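Local coordinates for protocadherin gamma-B3 (Homo sapiens, PDB 5K8R), which probably mediates calcium-dependent cell adhesion through its extracellular cadherin repeats and may help establish and maintain specific neuronal connections in the brain, at residues Q324-E328 and I408-D414; G350-C354 and K369-R373. One frame throughout, in Å; residues are numbered along the deposited sequence.

Interaction 1. Residues Q324-E328 and I408-D414. With NA (sodium ion), chain M.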
ATOM      1  N   GLN A 324      -9.389  29.793  75.758  1.00 56.16           N
ATOM      2  CA  GLN A 324      -8.018  29.800  76.270  1.00 40.89           C
ATOM      3  C   GLN A 324      -7.967  30.282  77.719  1.00 43.11           C
ATOM      4  O   GLN A 324      -7.048  30.997  78.123  1.00 41.75           O
ATOM      5  CB  GLN A 324      -7.100  30.644  75.382  1.00 48.26           C
ATOM      6  CG  GLN A 324      -7.100  30.230  73.919  1.00 50.54           C
ATOM      7  CD  GLN A 324      -6.186  31.094  73.071  1.00 64.03           C
ATOM      8  OE1 GLN A 324      -5.529  32.003  73.575  1.00 77.56           O
ATOM      9  NE2 GLN A 324      -6.142  30.812  71.774  1.00 69.93           N
ATOM     10  N   HIS A 325      -8.960  29.880  78.509  1.00 46.14           N
ATOM     11  CA  HIS A 325      -9.094  30.312  79.893  1.00 51.62           C
ATOM     12  C   HIS A 325      -9.058  29.110  80.826  1.00 40.20           C
ATOM     13  O   HIS A 325      -9.593  28.045  80.505  1.00 40.01           O
ATOM     14  CB  HIS A 325     -10.397  31.090  80.108  1.00 61.33           C
ATOM     15  CG  HIS A 325     -10.448  32.399  79.386  1.00 77.17           C
ATOM     16  ND1 HIS A 325     -11.632  33.050  79.109  1.00 81.25           N
ATOM     17  CD2 HIS A 325      -9.462  33.184  78.888  1.00 82.19           C
ATOM     18  CE1 HIS A 325     -11.373  34.176  78.468  1.00 86.97           C
ATOM     19  NE2 HIS A 325     -10.064  34.281  78.322  1.00 85.83           N
ATOM     20  N   ILE A 326      -8.417  29.289  81.980  1.00 37.75           N
ATOM     21  CA  ILE A 326      -8.377  28.280  83.034  1.00 43.03           C
ATOM     22  C   ILE A 326      -8.593  28.982  84.367  1.00 52.07           C
ATOM     23  O   ILE A 326      -7.936  29.987  84.655  1.00 54.52           O
ATOM     24  CB  ILE A 326      -7.044  27.507  83.060  1.00 39.23           C
ATOM     25  CG1 ILE A 326      -6.693  26.955  81.679  1.00 34.01           C
ATOM     26  CG2 ILE A 326      -7.109  26.374  84.073  1.00 31.84           C
ATOM     27  CD1 ILE A 326      -5.297  26.387  81.606  1.00 38.80           C
ATOM     28  N   GLN A 327      -9.508  28.459  85.177  1.00 36.36           N
ATOM     29  CA  GLN A 327      -9.683  28.963  86.530  1.00 37.74           C
ATOM     30  C   GLN A 327      -8.597  28.395  87.436  1.00 31.86           C
ATOM     31  O   GLN A 327      -8.263  27.209  87.357  1.00 34.48           O
ATOM     32  CB  GLN A 327     -11.070  28.605  87.064  1.00 39.68           C
ATOM     33  CG  GLN A 327     -12.205  29.310  86.334  1.00 52.44           C
ATOM     34  CD  GLN A 327     -13.565  28.999  86.928  1.00 84.12           C
ATOM     35  OE1 GLN A 327     -13.692  28.152  87.811  1.00 98.13           O
ATOM     36  NE2 GLN A 327     -14.593  29.689  86.445  1.00 88.01           N
ATOM     37  N   GLU A 328      -8.042  29.254  88.296  1.00 33.69           N
ATOM     38  CA  GLU A 328      -6.879  28.858  89.087  1.00 37.11           C
ATOM     39  C   GLU A 328      -7.218  27.772  90.100  1.00 47.85           C
ATOM     40  O   GLU A 328      -6.342  26.983  90.472  1.00 57.71           O
ATOM     41  CB  GLU A 328      -6.281  30.075  89.794  1.00 35.02           C
ATOM     42  CG  GLU A 328      -7.198  30.735  90.809  1.00 47.63           C
ATOM     43  CD  GLU A 328      -6.531  31.893  91.525  1.00 58.14           C
ATOM     44  OE1 GLU A 328      -5.319  32.107  91.310  1.00 58.31           O
ATOM     45  OE2 GLU A 328      -7.217  32.590  92.302  1.00 64.77           O
ATOM     46  N   ILE A 408      -0.263  27.213  72.146  1.00 40.61           N
ATOM     47  CA  ILE A 408      -1.464  27.920  72.572  1.00 42.51           C
ATOM     48  C   ILE A 408      -1.189  28.564  73.924  1.00 46.14           C
ATOM     49  O   ILE A 408      -0.494  27.988  74.770  1.00 40.39           O
ATOM     50  CB  ILE A 408      -2.686  26.977  72.641  1.00 41.47           C
ATOM     51  CG1 ILE A 408      -3.954  27.753  73.008  1.00 47.34           C
ATOM     52  CG2 ILE A 408      -2.442  25.835  73.621  1.00 32.51           C
ATOM     53  CD1 ILE A 408      -5.198  26.895  73.075  1.00 50.83           C
ATOM     54  N   THR A 409      -1.716  29.770  74.116  1.00 44.29           N
ATOM     55  CA  THR A 409      -1.572  30.500  75.369  1.00 37.10           C
ATOM     56  C   THR A 409      -2.825  30.292  76.209  1.00 36.58           C
ATOM     57  O   THR A 409      -3.930  30.635  75.779  1.00 38.38           O
ATOM     58  CB  THR A 409      -1.338  31.990  75.114  1.00 29.86           C
ATOM     59  OG1 THR A 409      -0.095  32.168  74.424  1.00 40.11           O
ATOM     60  CG2 THR A 409      -1.295  32.752  76.428  1.00 23.92           C
ATOM     61  N   LEU A 410      -2.648  29.730  77.401  1.00 38.71           N
ATOM     62  CA  LEU A 410      -3.738  29.461  78.329  1.00 42.74           C
ATOM     63  C   LEU A 410      -3.642  30.441  79.489  1.00 55.09           C
ATOM     64  O   LEU A 410      -2.637  30.462  80.208  1.00 63.13           O
ATOM     65  CB  LEU A 410      -3.679  28.020  78.830  1.00 29.18           C
ATOM     66  CG  LEU A 410      -3.696  26.951  77.738  1.00 43.10           C
ATOM     67  CD1 LEU A 410      -3.263  25.609  78.301  1.00 51.15           C
ATOM     68  CD2 LEU A 410      -5.078  26.852  77.109  1.00 30.61           C
ATOM     69  N   HIS A 411      -4.684  31.247  79.668  1.00 38.89           N
ATOM     70  CA  HIS A 411      -4.701  32.271  80.703  1.00 36.89           C
ATOM     71  C   HIS A 411      -5.304  31.718  81.988  1.00 31.21           C
ATOM     72  O   HIS A 411      -6.255  30.932  81.956  1.00 41.98           O
ATOM     73  CB  HIS A 411      -5.492  33.492  80.233  1.00 38.11           C
ATOM     74  CG  HIS A 411      -5.039  34.030  78.912  1.00 36.72           C
ATOM     75  ND1 HIS A 411      -3.982  34.906  78.787  1.00 41.32           N
ATOM     76  CD2 HIS A 411      -5.497  33.812  77.657  1.00 47.80           C
ATOM     77  CE1 HIS A 411      -3.810  35.206  77.512  1.00 44.04           C
ATOM     78  NE2 HIS A 411      -4.716  34.556  76.805  1.00 44.11           N
ATOM     79  N   ILE A 412      -4.742  32.137  83.119  1.00 37.34           N
ATOM     80  CA  ILE A 412      -5.200  31.711  84.436  1.00 39.12           C
ATOM     81  C   ILE A 412      -6.087  32.804  85.016  1.00 45.91           C
ATOM     82  O   ILE A 412      -5.689  33.975  85.070  1.00 42.62           O
ATOM     83  CB  ILE A 412      -4.014  31.406  85.367  1.00 40.17           C
ATOM     84  CG1 ILE A 412      -3.058  30.415  84.700  1.00 36.46           C
ATOM     85  CG2 ILE A 412      -4.505  30.855  86.695  1.00 30.78           C
ATOM     86  CD1 ILE A 412      -3.710  29.101  84.319  1.00 37.42           C
ATOM     87  N   LEU A 413      -7.287  32.426  85.446  1.00 40.25           N
ATOM     88  CA  LEU A 413      -8.272  33.361  85.963  1.00 45.38           C
ATOM     89  C   LEU A 413      -8.429  33.191  87.469  1.00 46.54           C
ATOM     90  O   LEU A 413      -8.090  32.151  88.040  1.00 50.81           O
ATOM     91  CB  LEU A 413      -9.626  33.165  85.273  1.00 50.32           C
ATOM     92  CG  LEU A 413      -9.622  33.178  83.742  1.00 52.16           C
ATOM     93  CD1 LEU A 413     -11.028  32.969  83.201  1.00 50.71           C
ATOM     94  CD2 LEU A 413      -9.026  34.472  83.209  1.00 48.08           C
ATOM     95  N   ASP A 414      -8.954  34.233  88.109  1.00 56.84           N
ATOM     96  CA  ASP A 414      -9.185  34.212  89.550  1.00 59.11           C
ATOM     97  C   ASP A 414     -10.331  33.272  89.906  1.00 61.52           C
ATOM     98  O   ASP A 414     -11.322  33.182  89.181  1.00 66.07           O
ATOM     99  CB  ASP A 414      -9.481  35.621  90.068  1.00 64.20           C
ATOM    100  CG  ASP A 414      -8.299  36.558  89.922  1.00 71.49           C
ATOM    101  OD1 ASP A 414      -7.147  36.090  90.047  1.00 75.89           O
ATOM    102  OD2 ASP A 414      -8.520  37.763  89.682  1.00 77.72           O
TER
HETATM  103 NA    NA M 512      -5.513  27.754  92.654  1.00 73.57          NA
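His411 N donates to Gln324 O over 2.8 Å in an almost straight bond (174° at the hydrogen), the first of four backbone bonds that dock the short edge strand 325-327 parallel to strand 403-413. Ile326 then uses both its polar backbone atoms: its N gives to His411 O and its O accepts from Leu413 N at 2.6 Å. Glu328 N closes the series on Leu413 O. This parallel pairing is the A'-to-G pairing of the cadherin fold, and the axes of strands 325-327 and 408-413 diverge by 32°.

Side chains sort onto two faces. On the inner one, Ile326 CD1 presses on Leu410 CB at 3.6 Å, and Ile412 CD1 comes up beside Ile326 CB at 3.9 Å; Val336 and Leu380 pack against this apolar patch. On the outer face, Leu413 CD1 lies 3.7 Å from His325 CB, while the imidazole of His411 brings its CD2 edge to 3.2 Å from Gln324 O.

With chi1 at 63°, Glu328 CG sits between its own N and carbonyl carbon, and the extended chain passes Leu413 O, bringing OE2 to 4.2 Å from Asp414 OD1. Glu328 OE1 accepts a hydrogen bond from Arg382 N, and Glu328 O shares a sodium ion with Leu380 O. Glu328, Asp381 and Asp414 thus form an acidic cluster resembling the calcium sites of the earlier repeats, and Arg382, touching Asp414, probably offsets part of its charge.

Interaction 2. Residues G350-C354 and K369-R373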
ATOM      1  N   GLY A 350       1.575   7.757  58.390  1.00 38.02           N
ATOM      2  CA  GLY A 350       0.405   8.451  58.888  1.00 30.51           C
ATOM      3  C   GLY A 350       0.187   8.291  60.378  1.00 34.30           C
ATOM      4  O   GLY A 350      -0.620   9.014  60.970  1.00 48.27           O
ATOM      5  N   GLU A 351       0.887   7.341  60.996  1.00 38.78           N
ATOM      6  CA  GLU A 351       0.816   7.188  62.443  1.00 43.80           C
ATOM      7  C   GLU A 351       1.450   8.397  63.119  1.00 39.27           C
ATOM      8  O   GLU A 351       2.474   8.912  62.666  1.00 42.86           O
ATOM      9  CB  GLU A 351       1.521   5.905  62.883  1.00 55.68           C
ATOM     10  CG  GLU A 351       0.967   4.636  62.252  1.00 65.37           C
ATOM     11  CD  GLU A 351      -0.451   4.325  62.694  1.00 78.75           C
ATOM     12  OE1 GLU A 351      -0.850   4.774  63.789  1.00 83.65           O
ATOM     13  OE2 GLU A 351      -1.168   3.631  61.943  1.00 88.54           O
ATOM     14  N   ILE A 352       0.837   8.852  64.209  1.00 41.69           N
ATOM     15  CA  ILE A 352       1.205  10.115  64.838  1.00 40.06           C
ATOM     16  C   ILE A 352       1.512   9.880  66.310  1.00 45.98           C
ATOM     17  O   ILE A 352       0.723   9.248  67.022  1.00 40.30           O
ATOM     18  CB  ILE A 352       0.093  11.169  64.686  1.00 43.62           C
ATOM     19  CG1 ILE A 352      -0.223  11.399  63.209  1.00 34.76           C
ATOM     20  CG2 ILE A 352       0.499  12.474  65.356  1.00 39.58           C
ATOM     21  CD1 ILE A 352      -1.350  12.370  62.978  1.00 38.71           C
ATOM     22  N   LEU A 353       2.652  10.394  66.759  1.00 56.07           N
ATOM     23  CA  LEU A 353       2.992  10.482  68.173  1.00 59.52           C
ATOM     24  C   LEU A 353       2.885  11.941  68.595  1.00 47.56           C
ATOM     25  O   LEU A 353       3.585  12.802  68.049  1.00 48.66           O
ATOM     26  CB  LEU A 353       4.395   9.941  68.442  1.00 68.08           C
ATOM     27  CG  LEU A 353       4.947  10.187  69.849  1.00 84.19           C
ATOM     28  CD1 LEU A 353       4.045   9.563  70.905  1.00 97.33           C
ATOM     29  CD2 LEU A 353       6.369   9.659  69.974  1.00 84.15           C
ATOM     30  N   CYS A 354       2.003  12.216  69.551  1.00 45.95           N
ATOM     31  CA  CYS A 354       1.751  13.563  70.040  1.00 53.39           C
ATOM     32  C   CYS A 354       2.270  13.685  71.465  1.00 50.72           C
ATOM     33  O   CYS A 354       1.925  12.871  72.328  1.00 57.12           O
ATOM     34  CB  CYS A 354       0.258  13.892  69.986  1.00 51.88           C
ATOM     35  SG  CYS A 354      -0.183  15.489  70.697  1.00 56.05           S
ATOM     36  N   LYS A 369      -7.221   7.377  68.761  1.00 54.03           N
ATOM     37  CA  LYS A 369      -5.947   7.352  68.050  1.00 53.00           C
ATOM     38  C   LYS A 369      -5.460   8.756  67.715  1.00 56.15           C
ATOM     39  O   LYS A 369      -4.249   9.010  67.715  1.00 59.06           O
ATOM     40  CB  LYS A 369      -6.071   6.511  66.777  1.00 47.48           C
ATOM     41  CG  LYS A 369      -4.833   6.538  65.888  1.00 59.93           C
ATOM     42  CD  LYS A 369      -5.047   5.765  64.595  1.00 63.92           C
ATOM     43  CE  LYS A 369      -4.992   4.264  64.827  1.00 78.06           C
ATOM     44  NZ  LYS A 369      -3.642   3.825  65.276  1.00 81.07           N
ATOM     45  N   ASN A 370      -6.381   9.688  67.448  1.00 51.14           N
ATOM     46  CA  ASN A 370      -6.009  11.017  66.979  1.00 52.56           C
ATOM     47  C   ASN A 370      -6.607  12.134  67.830  1.00 51.62           C
ATOM     48  O   ASN A 370      -6.616  13.291  67.398  1.00 62.36           O
ATOM     49  CB  ASN A 370      -6.419  11.201  65.516  1.00 57.09           C
ATOM     50  CG  ASN A 370      -5.654  10.289  64.578  1.00 65.17           C
ATOM     51  OD1 ASN A 370      -4.483   9.987  64.806  1.00 60.63           O
ATOM     52  ND2 ASN A 370      -6.315   9.843  63.516  1.00 66.61           N
ATOM     53  N   THR A 371      -7.105  11.824  69.026  1.00 40.34           N
ATOM     54  CA  THR A 371      -7.674  12.835  69.909  1.00 46.38           C
ATOM     55  C   THR A 371      -7.035  12.732  71.285  1.00 48.27           C
ATOM     56  O   THR A 371      -6.931  11.637  71.848  1.00 47.54           O
ATOM     57  CB  THR A 371      -9.197  12.695  70.026  1.00 38.82           C
ATOM     58  OG1 THR A 371      -9.524  11.396  70.533  1.00 58.39           O
ATOM     59  CG2 THR A 371      -9.860  12.893  68.670  1.00 32.28           C
ATOM     60  N   TYR A 372      -6.615  13.877  71.820  1.00 47.03           N
ATOM     61  CA  TYR A 372      -5.981  13.960  73.126  1.00 46.76           C
ATOM     62  C   TYR A 372      -6.638  15.074  73.928  1.00 44.53           C
ATOM     63  O   TYR A 372      -7.357  15.918  73.385  1.00 45.08           O
ATOM     64  CB  TYR A 372      -4.469  14.220  73.008  1.00 47.32           C
ATOM     65  CG  TYR A 372      -3.735  13.257  72.099  1.00 42.13           C
ATOM     66  CD1 TYR A 372      -3.035  12.177  72.619  1.00 34.42           C
ATOM     67  CD2 TYR A 372      -3.738  13.432  70.720  1.00 39.41           C
ATOM     68  CE1 TYR A 372      -2.361  11.296  71.792  1.00 38.05           C
ATOM     69  CE2 TYR A 372      -3.071  12.555  69.886  1.00 43.49           C
ATOM     70  CZ  TYR A 372      -2.384  11.490  70.426  1.00 46.87           C
ATOM     71  OH  TYR A 372      -1.714  10.616  69.599  1.00 53.68           O
ATOM     72  N   ARG A 373      -6.383  15.072  75.234  1.00 38.09           N
ATOM     73  CA  ARG A 373      -6.893  16.100  76.135  1.00 39.14           C
ATOM     74  C   ARG A 373      -5.749  16.626  76.986  1.00 43.95           C
ATOM     75  O   ARG A 373      -5.076  15.850  77.672  1.00 46.12           O
ATOM     76  CB  ARG A 373      -8.016  15.559  77.028  1.00 46.93           C
ATOM     77  CG  ARG A 373      -9.383  15.532  76.365  1.00 66.94           C
ATOM     78  CD  ARG A 373     -10.483  15.129  77.342  1.00 59.57           C
ATOM     79  NE  ARG A 373     -10.348  13.747  77.796  1.00 66.51           N
ATOM     80  CZ  ARG A 373      -9.849  13.391  78.976  1.00 71.83           C
ATOM     81  NH1 ARG A 373      -9.436  14.316  79.831  1.00 76.90           N
ATOM     82  NH2 ARG A 373      -9.765  12.108  79.303  1.00 68.72           N
TER
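Cys354 lies over one face of the Tyr372 ring, and the two side chains make the apolar heart of this contact. The cysteine CB sits 3.5 Å above the ring plane, displaced toward the rim on the CE2-CZ side, with 3.6 Å from Cys354 CB to Tyr372 CE2. That is a CH-pi contact. The sulfur shares the same face: Cys354 SG is 4.3 Å from the ring centroid and only 17° off the normal, a Cys sulfur-aromatic contact. A chi1 of 175° puts SG opposite the backbone N of Cys354, which carries the sulfur across the ring toward the CD2-CE2 bond. Tyr372 points its CB toward strand 352-357, and the phenol reaches along that strand until its OH is 3.8 Å from Ile352 O. Ile364 packs on both Cys354 and Tyr372.

The other end of the contact is polar. Lys369 runs out straight at first, then bends at chi3 and chi4, while Glu351 folds at chi2, and the two chains cross at an angle. Their ends meet in a salt bridge with a weak hydrogen bond, Lys369 NZ to Glu351 OE1 at 3.3 Å. Between the two ends, the side chain of Ile352 faces the segment 369-373; it also packs on Asp343, a calcium ligand, and lies about 7 Å from a bound calcium ion. Thr371 packs on Phe86 of the second subunit.

Strands 352-357 and 371-376 belong to different sheets, so the contact spans the beta sandwich of the fourth cadherin repeat through side chains. The buried sulfur and ring are probably held mainly by dispersion, and the long ion pair at the more exposed end probably adds modest electrostatic attraction.

Overall arrangement
Both contacts belong to the fourth cadherin repeat, with centres 24 Å apart and nearest atoms about 9 Å apart, so they do not touch. Along the chain the order is 324-328, 350-354, 369-373, 408-414: interaction 2 falls wholly between the two halves of interaction 1. They share the mixed sheet 325-327, 403-413, 387-396, 352-357. Interaction 1 forms one outer pair of that sheet, while interaction 2 starts from its other outermost strand and crosses to strand 371-376 of the facing antiparallel sheet. Interaction 1 therefore fixes the A' strand to the last strand, and interaction 2 fixes one sheet to the other.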